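Long-range contacts in CG4930 (Drosophila melanogaster, PDB 3ISM), which inhibits the nuclease EndoG by forming a complex with it, and probably has ribonuclease inhibitor activity: residues L91-R96 and V132-G137; D125-V130 and A159-T164; T152-F157 and A165-S170. The protein carries 1 engineered substitution. All blocks are in the same frame, centred on the assembly; numbering follows the deposited sequence.

How the contacts relate
All three contacts involve the chain that follows helix 124-132; contacts 1 and 2 tie it to helices 81-102 and 124-132, and contact 3 folds it upon itself. Contact 1 is partly buried, with an arginine gripping a backbone carbonyl beside leucine packing. Contact 2 lies at the surface, where a tryptophan of the helix hydrogen-bonds a tight turn and meets the sulfur of the cysteine that closes it. Contact 3, also partly buried, relies on apolar side chains and one bridging water. Contacts 1 and 2 share helix 124-132: V132 N lies 2.9 Å from W127 O, a probable hydrogen bond. Contact 3 adjoins contact 1 where F167 CD1 lies 3.4 Å from Q135 OE1.

Contact 1: residues L91-R96 and V132-G137; sequences LLEEYR and VKKQLG
About one and a half turns of helix, L91-R96, face irregular chain at V132-G137 that leaves its own helix through a type I turn and a Schellman motif, with Q135 at positive phi and the CA atoms of E93 and L136 6.9 Å apart. R96 carries the polar half of the contact. Its CG is anti to the backbone N (chi1 -175°), and the chain runs extended from CG to NE, so that the guanidinium arrives at the backbone of Q135-G137. There it grips a single carbonyl oxygen side-on: NE donates to G137 O at 2.7 Å, and NH2 donates to the same G137 O at 2.9 Å. Both bonds lie in the guanidinium plane, but NE meets the oxygen in the carbonyl plane whereas NH2 stands above it. A second carbonyl takes a different position, Q135 O resting over the centre of one guanidinium face, 3.4 Å from R96 CZ. Since NH2 also forms a salt bridge with D143, the rotation of the group is fixed from two directions, and the carboxylate would probably help to offset its charge.

The apolar half centres on L136. Its CD2 crosses the aliphatic part of the arginine obliquely, 3.7 Å from R96 CD, while its other branch, CD1, meets L92 CD2 tip to tip at 4.1 Å as the two leucines cross obliquely. Nearer solvent, E93 OE1 touches K134 CD at 3.7 Å, although the charged ends are not in contact. Y107 of helix 104-120 backs L92 and R96, and its hydroxyl bonds L136 O. The arrangement is that of a Schellman-terminated helix whose departing chain is pinned to a neighbouring helix by side-on arginine hydrogen bonds to one carbonyl, within the all-helical Ku C-terminal-like domain.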
loop_
_atom_site.group_PDB
_atom_site.type_symbol
_atom_site.label_atom_id
_atom_site.label_comp_id
_atom_site.label_asym_id
_atom_site.label_seq_id
_atom_site.Cartn_x
_atom_site.Cartn_y
_atom_site.Cartn_z
ATOM N N LEU C 91 -26.556 30.448 9.370
ATOM C CA LEU C 91 -25.137 30.839 9.431
ATOM C C LEU C 91 -24.437 30.178 10.625
ATOM O O LEU C 91 -23.327 29.657 10.479
ATOM C CB LEU C 91 -24.954 32.372 9.463
ATOM C CG LEU C 91 -23.502 32.918 9.522
ATOM C CD1 LEU C 91 -22.661 32.384 8.389
ATOM C CD2 LEU C 91 -23.474 34.442 9.510
ATOM N N LEU C 92 -25.092 30.163 11.784
ATOM C CA LEU C 92 -24.503 29.547 12.973
ATOM C C LEU C 92 -24.189 28.069 12.745
ATOM O O LEU C 92 -23.099 27.603 13.076
ATOM C CB LEU C 92 -25.408 29.718 14.197
ATOM C CG LEU C 92 -24.899 29.250 15.567
ATOM C CD1 LEU C 92 -23.612 29.949 15.906
ATOM C CD2 LEU C 92 -25.952 29.546 16.631
ATOM N N GLU C 93 -25.150 27.349 12.179
ATOM C CA GLU C 93 -24.981 25.943 11.849
ATOM C C GLU C 93 -23.814 25.684 10.880
ATOM O O GLU C 93 -22.967 24.840 11.137
ATOM C CB GLU C 93 -26.280 25.405 11.253
ATOM C CG GLU C 93 -26.310 23.915 11.156
ATOM C CD GLU C 93 -27.705 23.342 11.396
ATOM O OE1 GLU C 93 -28.729 24.053 11.164
ATOM O OE2 GLU C 93 -27.761 22.171 11.825
ATOM N N GLU C 94 -23.786 26.410 9.765
ATOM C CA GLU C 94 -22.680 26.308 8.806
ATOM C C GLU C 94 -21.345 26.676 9.448
ATOM O O GLU C 94 -20.353 25.943 9.309
ATOM C CB GLU C 94 -22.936 27.206 7.595
ATOM C CG GLU C 94 -21.909 27.079 6.471
ATOM C CD GLU C 94 -22.029 25.789 5.681
ATOM O OE1 GLU C 94 -23.138 25.227 5.599
ATOM O OE2 GLU C 94 -21.008 25.344 5.121
ATOM N N TYR C 95 -21.321 27.796 10.165
ATOM C CA TYR C 95 -20.083 28.229 10.815
ATOM C C TYR C 95 -19.569 27.187 11.835
ATOM O O TYR C 95 -18.383 26.811 11.788
ATOM C CB TYR C 95 -20.192 29.638 11.396
ATOM C CG TYR C 95 -19.161 29.941 12.457
ATOM C CD1 TYR C 95 -17.806 29.720 12.227
ATOM C CD2 TYR C 95 -19.540 30.443 13.697
ATOM C CE1 TYR C 95 -16.868 29.971 13.214
ATOM C CE2 TYR C 95 -18.600 30.711 14.674
ATOM C CZ TYR C 95 -17.271 30.474 14.423
ATOM O OH TYR C 95 -16.325 30.741 15.373
ATOM N N ARG C 96 -20.453 26.708 12.715
ATOM C CA ARG C 96 -20.096 25.662 13.686
ATOM C C ARG C 96 -19.498 24.391 13.038
ATOM O O ARG C 96 -18.556 23.794 13.565
ATOM C CB ARG C 96 -21.326 25.260 14.509
ATOM C CG ARG C 96 -21.015 24.259 15.620
ATOM C CD ARG C 96 -22.249 23.933 16.442
ATOM N NE ARG C 96 -21.899 23.240 17.682
ATOM C CZ ARG C 96 -21.638 21.936 17.758
ATOM N NH1 ARG C 96 -21.702 21.172 16.668
ATOM N NH2 ARG C 96 -21.338 21.388 18.920
ATOM N N VAL C 132 -30.359 24.578 21.598
ATOM C CA VAL C 132 -30.506 23.308 22.297
ATOM C C VAL C 132 -30.848 22.174 21.314
ATOM O O VAL C 132 -30.080 21.207 21.192
ATOM C CB VAL C 132 -31.559 23.382 23.441
ATOM C CG1 VAL C 132 -31.867 21.995 23.996
ATOM C CG2 VAL C 132 -31.087 24.317 24.558
ATOM N N LYS C 133 -31.972 22.296 20.604
ATOM C CA LYS C 133 -32.429 21.206 19.737
ATOM C C LYS C 133 -31.440 20.845 18.629
ATOM O O LYS C 133 -31.218 19.666 18.357
ATOM C CB LYS C 133 -33.794 21.494 19.121
ATOM C CG LYS C 133 -34.458 20.230 18.586
ATOM C CD LYS C 133 -35.682 20.513 17.750
ATOM C CE LYS C 133 -36.231 19.202 17.178
ATOM N NZ LYS C 133 -36.439 19.324 15.705
ATOM N N LYS C 134 -30.836 21.852 18.000
ATOM C CA LYS C 134 -29.887 21.599 16.914
ATOM C C LYS C 134 -28.475 21.323 17.437
ATOM O O LYS C 134 -27.538 21.175 16.650
ATOM C CB LYS C 134 -29.878 22.753 15.912
ATOM C CG LYS C 134 -31.152 22.867 15.063
ATOM C CD LYS C 134 -31.061 24.053 14.084
ATOM C CE LYS C 134 -32.430 24.455 13.559
ATOM N NZ LYS C 134 -33.057 23.387 12.737
ATOM N N GLN C 135 -28.346 21.253 18.766
ATOM C CA GLN C 135 -27.069 21.002 19.451
ATOM C C GLN C 135 -25.943 21.922 18.960
ATOM O O GLN C 135 -24.880 21.454 18.527
ATOM C CB GLN C 135 -26.686 19.518 19.364
ATOM C CG GLN C 135 -27.779 18.581 19.907
ATOM C CD GLN C 135 -27.385 17.113 19.885
ATOM O OE1 GLN C 135 -26.305 16.739 20.344
ATOM N NE2 GLN C 135 -28.272 16.268 19.357
ATOM N N LEU C 136 -26.184 23.231 19.019
ATOM C CA LEU C 136 -25.208 24.200 18.503
ATOM C C LEU C 136 -24.336 24.846 19.575
ATOM O O LEU C 136 -23.771 25.920 19.368
ATOM C CB LEU C 136 -25.864 25.259 17.601
ATOM C CG LEU C 136 -26.658 24.695 16.409
ATOM C CD1 LEU C 136 -27.414 25.793 15.671
ATOM C CD2 LEU C 136 -25.794 23.860 15.438
ATOM N N GLY C 137 -24.199 24.169 20.707
ATOM C CA GLY C 137 -23.304 24.608 21.767
ATOM C C GLY C 137 -21.879 24.177 21.464
ATOM O O GLY C 137 -21.547 23.922 20.314
#

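Contact 2: residues D125-V130 and A159-T164; sequences DFWRDV and AHAGCT
A type I' beta turn, H160-C163, is docked on helix 124-132 by an indole hydrogen bond and a cysteine sulfur-aromatic contact. W127 has CG anti to its backbone N (chi1 170°), which sends the indole out from the helix toward the turn. NE1 donates to H160 O at 2.8 Å, fairly straight at 156°; the oxygen lies at the ring edge, in plane, whereas the donor stands above the carbonyl plane. That same carbonyl accepts C163 N in closing the turn, so two donors hold H160 O. Beside the bond, A161 CB approaches W127 CD1 at 3.8 Å, and on the six-membered ring W127 CZ2 meets H160 CB at 3.9 Å. H160 turns its imidazole away, where ND1 bonds F157 O.

The sulfur of C163, anti to its own carbonyl carbon (chi1 -67°), comes obliquely to the indole, 4.4 Å from the centroid of the five-membered ring. Replacing W127 with an alanine would probably cost the turn its indole hydrogen bond and much of the apolar surface against which A161 and C163 rest. R128, bent at chi3, is weakly bonded through NH2 to D125 OD1 in a salt bridge one helical turn back, and from the start of that side chain R128 CG touches C163 SG at 3.5 Å.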
loop_
_atom_site.group_PDB
_atom_site.type_symbol
_atom_site.label_atom_id
_atom_site.label_comp_id
_atom_site.label_asym_id
_atom_site.label_seq_id
_atom_site.Cartn_x
_atom_site.Cartn_y
_atom_site.Cartn_z
ATOM N N ASP C 125 -37.452 30.706 22.660
ATOM C CA ASP C 125 -37.722 29.843 21.508
ATOM C C ASP C 125 -36.423 29.551 20.767
ATOM O O ASP C 125 -36.117 28.393 20.486
ATOM C CB ASP C 125 -38.763 30.446 20.562
ATOM C CG ASP C 125 -40.167 30.438 21.152
ATOM O OD1 ASP C 125 -40.455 29.599 22.037
ATOM O OD2 ASP C 125 -40.988 31.280 20.731
ATOM N N PHE C 126 -35.648 30.595 20.479
ATOM C CA PHE C 126 -34.318 30.423 19.867
ATOM C C PHE C 126 -33.402 29.534 20.735
ATOM O O PHE C 126 -32.670 28.703 20.204
ATOM C CB PHE C 126 -33.659 31.778 19.584
ATOM C CG PHE C 126 -32.330 31.679 18.867
ATOM C CD1 PHE C 126 -32.276 31.488 17.490
ATOM C CD2 PHE C 126 -31.131 31.800 19.569
ATOM C CE1 PHE C 126 -31.053 31.403 16.827
ATOM C CE2 PHE C 126 -29.906 31.719 18.906
ATOM C CZ PHE C 126 -29.869 31.511 17.538
ATOM N N TRP C 127 -33.459 29.702 22.054
ATOM C CA TRP C 127 -32.669 28.867 22.960
ATOM C C TRP C 127 -33.103 27.410 22.827
ATOM O O TRP C 127 -32.278 26.559 22.553
ATOM C CB TRP C 127 -32.754 29.363 24.412
ATOM C CG TRP C 127 -32.170 28.437 25.462
ATOM C CD1 TRP C 127 -32.846 27.865 26.505
ATOM C CD2 TRP C 127 -30.815 27.967 25.564
ATOM N NE1 TRP C 127 -32.002 27.077 27.253
ATOM C CE2 TRP C 127 -30.747 27.128 26.702
ATOM C CE3 TRP C 127 -29.649 28.177 24.811
ATOM C CZ2 TRP C 127 -29.565 26.501 27.101
ATOM C CZ3 TRP C 127 -28.475 27.546 25.204
ATOM C CH2 TRP C 127 -28.439 26.726 26.342
ATOM N N ARG C 128 -34.402 27.155 22.947
ATOM C CA ARG C 128 -34.950 25.802 22.885
ATOM C C ARG C 128 -34.889 25.150 21.501
ATOM O O ARG C 128 -34.457 24.002 21.375
ATOM C CB ARG C 128 -36.387 25.778 23.410
ATOM C CG ARG C 128 -36.497 25.995 24.911
ATOM C CD ARG C 128 -37.909 25.749 25.429
ATOM N NE ARG C 128 -38.865 26.667 24.808
ATOM C CZ ARG C 128 -39.376 27.738 25.406
ATOM N NH1 ARG C 128 -39.045 28.035 26.663
ATOM N NH2 ARG C 128 -40.230 28.510 24.744
ATOM N N ASP C 129 -35.313 25.882 20.471
ATOM C CA ASP C 129 -35.512 25.302 19.136
ATOM C C ASP C 129 -34.235 25.274 18.314
ATOM O O ASP C 129 -34.051 24.397 17.473
ATOM C CB ASP C 129 -36.593 26.068 18.361
ATOM C CG ASP C 129 -37.934 26.098 19.083
ATOM O OD1 ASP C 129 -38.232 25.145 19.837
ATOM O OD2 ASP C 129 -38.691 27.081 18.890
ATOM N N VAL C 130 -33.361 26.243 18.546
ATOM C CA VAL C 130 -32.136 26.338 17.779
ATOM C C VAL C 130 -30.910 25.858 18.564
ATOM O O VAL C 130 -30.349 24.802 18.231
ATOM C CB VAL C 130 -31.923 27.753 17.169
ATOM C CG1 VAL C 130 -30.652 27.789 16.367
ATOM C CG2 VAL C 130 -33.114 28.135 16.269
ATOM N N ALA C 159 -27.948 23.288 30.338
ATOM C CA ALA C 159 -28.810 23.196 31.519
ATOM C C ALA C 159 -29.283 24.555 31.991
ATOM O O ALA C 159 -28.951 24.981 33.097
ATOM C CB ALA C 159 -28.098 22.470 32.658
ATOM N N HIS C 160 -30.069 25.225 31.158
ATOM C CA HIS C 160 -30.584 26.547 31.467
ATOM C C HIS C 160 -31.987 26.675 30.908
ATOM O O HIS C 160 -32.280 26.120 29.840
ATOM C CB HIS C 160 -29.669 27.632 30.879
ATOM C CG HIS C 160 -28.349 27.739 31.578
ATOM N ND1 HIS C 160 -27.239 27.024 31.181
ATOM C CD2 HIS C 160 -27.979 28.423 32.687
ATOM C CE1 HIS C 160 -26.233 27.283 32.000
ATOM N NE2 HIS C 160 -26.654 28.133 32.920
ATOM N N ALA C 161 -32.835 27.399 31.643
ATOM C CA ALA C 161 -34.220 27.692 31.239
ATOM C C ALA C 161 -35.092 26.438 31.089
ATOM O O ALA C 161 -35.892 26.323 30.162
ATOM C CB ALA C 161 -34.248 28.550 29.959
ATOM N N GLY C 162 -34.926 25.502 32.013
ATOM C CA GLY C 162 -35.649 24.234 31.963
ATOM C C GLY C 162 -35.188 23.237 30.904
ATOM O O GLY C 162 -35.807 22.191 30.746
ATOM N N CYS C 163 -34.110 23.538 30.186
ATOM C CA CYS C 163 -33.596 22.622 29.152
ATOM C C CYS C 163 -32.479 21.726 29.647
ATOM O O CYS C 163 -31.846 22.012 30.649
ATOM C CB CYS C 163 -33.066 23.401 27.952
ATOM S SG CYS C 163 -34.323 24.282 27.040
ATOM N N THR C 164 -32.240 20.635 28.925
ATOM C CA THR C 164 -31.074 19.794 29.146
ATOM C C THR C 164 -30.481 19.440 27.775
ATOM O O THR C 164 -31.127 19.641 26.739
ATOM C CB THR C 164 -31.408 18.501 29.949
ATOM O OG1 THR C 164 -32.442 17.773 29.284
ATOM C CG2 THR C 164 -31.861 18.813 31.382
#

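Contact 3: residues T152-F157 and A165-S170; sequences TPPLEF and APFAAS
The phenyl ring of F167 and the isobutyl group of L155 set the geometry of this contact, with two consecutive prolines lining the approach to the ring. F167 has CG in the crowded position between its backbone N and carbonyl carbon (chi1 58°), which folds the ring back over its own segment: A165 CB sits over the centre of one face, 3.5 Å above the plane. The far end of the ring then points at T152-F157. There F167 CZ meets P154 CD at 4.1 Å, the phenyl and the pyrrolidine crossing at about a right angle, and P154 O lies at the ring edge, near its plane. P154 is the centre of an inverse gamma turn, and L155 follows it directly.

L155 has CG anti to the backbone N (chi1 -162°) and uses one branch for nearly everything. Its CD1 reaches F167 CE2 obliquely at 3.8 Å and comes equally near to A168 CB, also 3.8 Å from L155 CD1, with A165 CB a little farther off. One methyl thus fits among an aromatic ring and two alanines, where the small alanine side chains let it come close to the backbone.

The polar link between the segments is a water molecule. It donates to L155 O at 2.7 Å and accepts from A165 N at 3.0 Å, bridging the two backbones where their CA atoms are nearest. Within the second segment, S170 OG donates to a lone pair of F167 O, and R142 bonds the same hydroxyl. The contact sits at the start of helix 168-173, whose L171 touches P153 and L155; W140 meets the F167 ring, and F157 packs on helix 104-120 through I111 and V112.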
loop_
_atom_site.group_PDB
_atom_site.type_symbol
_atom_site.label_atom_id
_atom_site.label_comp_id
_atom_site.label_asym_id
_atom_site.label_seq_id
_atom_site.Cartn_x
_atom_site.Cartn_y
_atom_site.Cartn_z
ATOM N N THR C 152 -14.372 16.217 28.776
ATOM C CA THR C 152 -15.637 16.497 29.450
ATOM C C THR C 152 -16.701 16.998 28.463
ATOM O O THR C 152 -16.498 18.010 27.794
ATOM C CB THR C 152 -15.424 17.527 30.575
ATOM O OG1 THR C 152 -14.515 16.983 31.541
ATOM C CG2 THR C 152 -16.751 17.893 31.264
ATOM N N PRO C 153 -17.822 16.265 28.337
ATOM C CA PRO C 153 -18.917 16.714 27.460
ATOM C C PRO C 153 -19.554 18.007 27.978
ATOM O O PRO C 153 -19.600 18.207 29.193
ATOM C CB PRO C 153 -19.919 15.562 27.515
ATOM C CG PRO C 153 -19.560 14.768 28.741
ATOM C CD PRO C 153 -18.102 14.962 28.976
ATOM N N PRO C 154 -20.016 18.887 27.067
ATOM C CA PRO C 154 -20.548 20.205 27.426
ATOM C C PRO C 154 -22.023 20.145 27.826
ATOM O O PRO C 154 -22.858 20.835 27.255
ATOM C CB PRO C 154 -20.362 21.003 26.143
ATOM C CG PRO C 154 -20.492 19.992 25.063
ATOM C CD PRO C 154 -20.043 18.679 25.607
ATOM N N LEU C 155 -22.314 19.322 28.822
ATOM C CA LEU C 155 -23.663 19.060 29.292
ATOM C C LEU C 155 -24.258 20.281 29.968
ATOM O O LEU C 155 -25.440 20.602 29.799
ATOM C CB LEU C 155 -23.597 17.939 30.324
ATOM C CG LEU C 155 -24.893 17.209 30.648
ATOM C CD1 LEU C 155 -25.029 15.998 29.719
ATOM C CD2 LEU C 155 -24.880 16.767 32.106
ATOM N N GLU C 156 -23.406 20.959 30.731
ATOM C CA GLU C 156 -23.747 22.081 31.599
ATOM C C GLU C 156 -24.163 23.321 30.807
ATOM O O GLU C 156 -24.943 24.154 31.277
ATOM C CB GLU C 156 -22.527 22.398 32.485
ATOM C CG GLU C 156 -21.994 21.206 33.322
ATOM C CD GLU C 156 -21.198 20.146 32.524
ATOM O OE1 GLU C 156 -20.891 20.341 31.324
ATOM O OE2 GLU C 156 -20.878 19.096 33.113
ATOM N N PHE C 157 -23.592 23.445 29.608
ATOM C CA PHE C 157 -23.912 24.549 28.708
ATOM C C PHE C 157 -25.429 24.638 28.504
ATOM O O PHE C 157 -26.005 25.723 28.478
ATOM C CB PHE C 157 -23.220 24.367 27.349
ATOM C CG PHE C 157 -23.688 25.344 26.275
ATOM C CD1 PHE C 157 -23.081 26.585 26.131
ATOM C CD2 PHE C 157 -24.721 25.008 25.409
ATOM C CE1 PHE C 157 -23.513 27.482 25.155
ATOM C CE2 PHE C 157 -25.166 25.906 24.445
ATOM C CZ PHE C 157 -24.555 27.137 24.313
ATOM N N ALA C 165 -29.243 18.964 27.763
ATOM C CA ALA C 165 -28.609 18.541 26.522
ATOM C C ALA C 165 -29.406 17.379 25.915
ATOM O O ALA C 165 -29.785 16.459 26.641
ATOM C CB ALA C 165 -27.178 18.121 26.796
ATOM N N PRO C 166 -29.698 17.433 24.596
ATOM C CA PRO C 166 -30.412 16.327 23.936
ATOM C C PRO C 166 -29.656 15.004 24.048
ATOM O O PRO C 166 -30.277 13.941 24.031
ATOM C CB PRO C 166 -30.463 16.758 22.470
ATOM C CG PRO C 166 -30.293 18.219 22.506
ATOM C CD PRO C 166 -29.385 18.514 23.647
ATOM N N PHE C 167 -28.331 15.085 24.185
ATOM C CA PHE C 167 -27.499 13.906 24.384
ATOM C C PHE C 167 -27.325 13.471 25.845
ATOM O O PHE C 167 -26.591 12.509 26.124
ATOM C CB PHE C 167 -26.125 14.125 23.763
ATOM C CG PHE C 167 -25.386 15.316 24.308
ATOM C CD1 PHE C 167 -25.290 16.478 23.569
ATOM C CD2 PHE C 167 -24.761 15.266 25.548
ATOM C CE1 PHE C 167 -24.599 17.575 24.063
ATOM C CE2 PHE C 167 -24.069 16.361 26.046
ATOM C CZ PHE C 167 -23.981 17.514 25.298
ATOM N N ALA C 168 -27.969 14.169 26.778
ATOM C CA ALA C 168 -27.782 13.870 28.207
ATOM C C ALA C 168 -28.091 12.413 28.549
ATOM O O ALA C 168 -27.303 11.760 29.239
ATOM C CB ALA C 168 -28.589 14.813 29.084
ATOM N N ALA C 169 -29.226 11.912 28.057
ATOM C CA ALA C 169 -29.644 10.528 28.327
ATOM C C ALA C 169 -28.638 9.509 27.807
ATOM O O ALA C 169 -28.370 8.515 28.482
ATOM C CB ALA C 169 -31.028 10.255 27.754
ATOM N N SER C 170 -28.077 9.778 26.621
ATOM C CA SER C 170 -27.052 8.922 26.007
ATOM C C SER C 170 -25.790 8.798 26.856
ATOM O O SER C 170 -25.224 7.711 26.953
ATOM C CB SER C 170 -26.685 9.396 24.589
ATOM O OG SER C 170 -25.792 10.514 24.591
HETATM O O HOH W 1 -27.754 19.402 30.307
#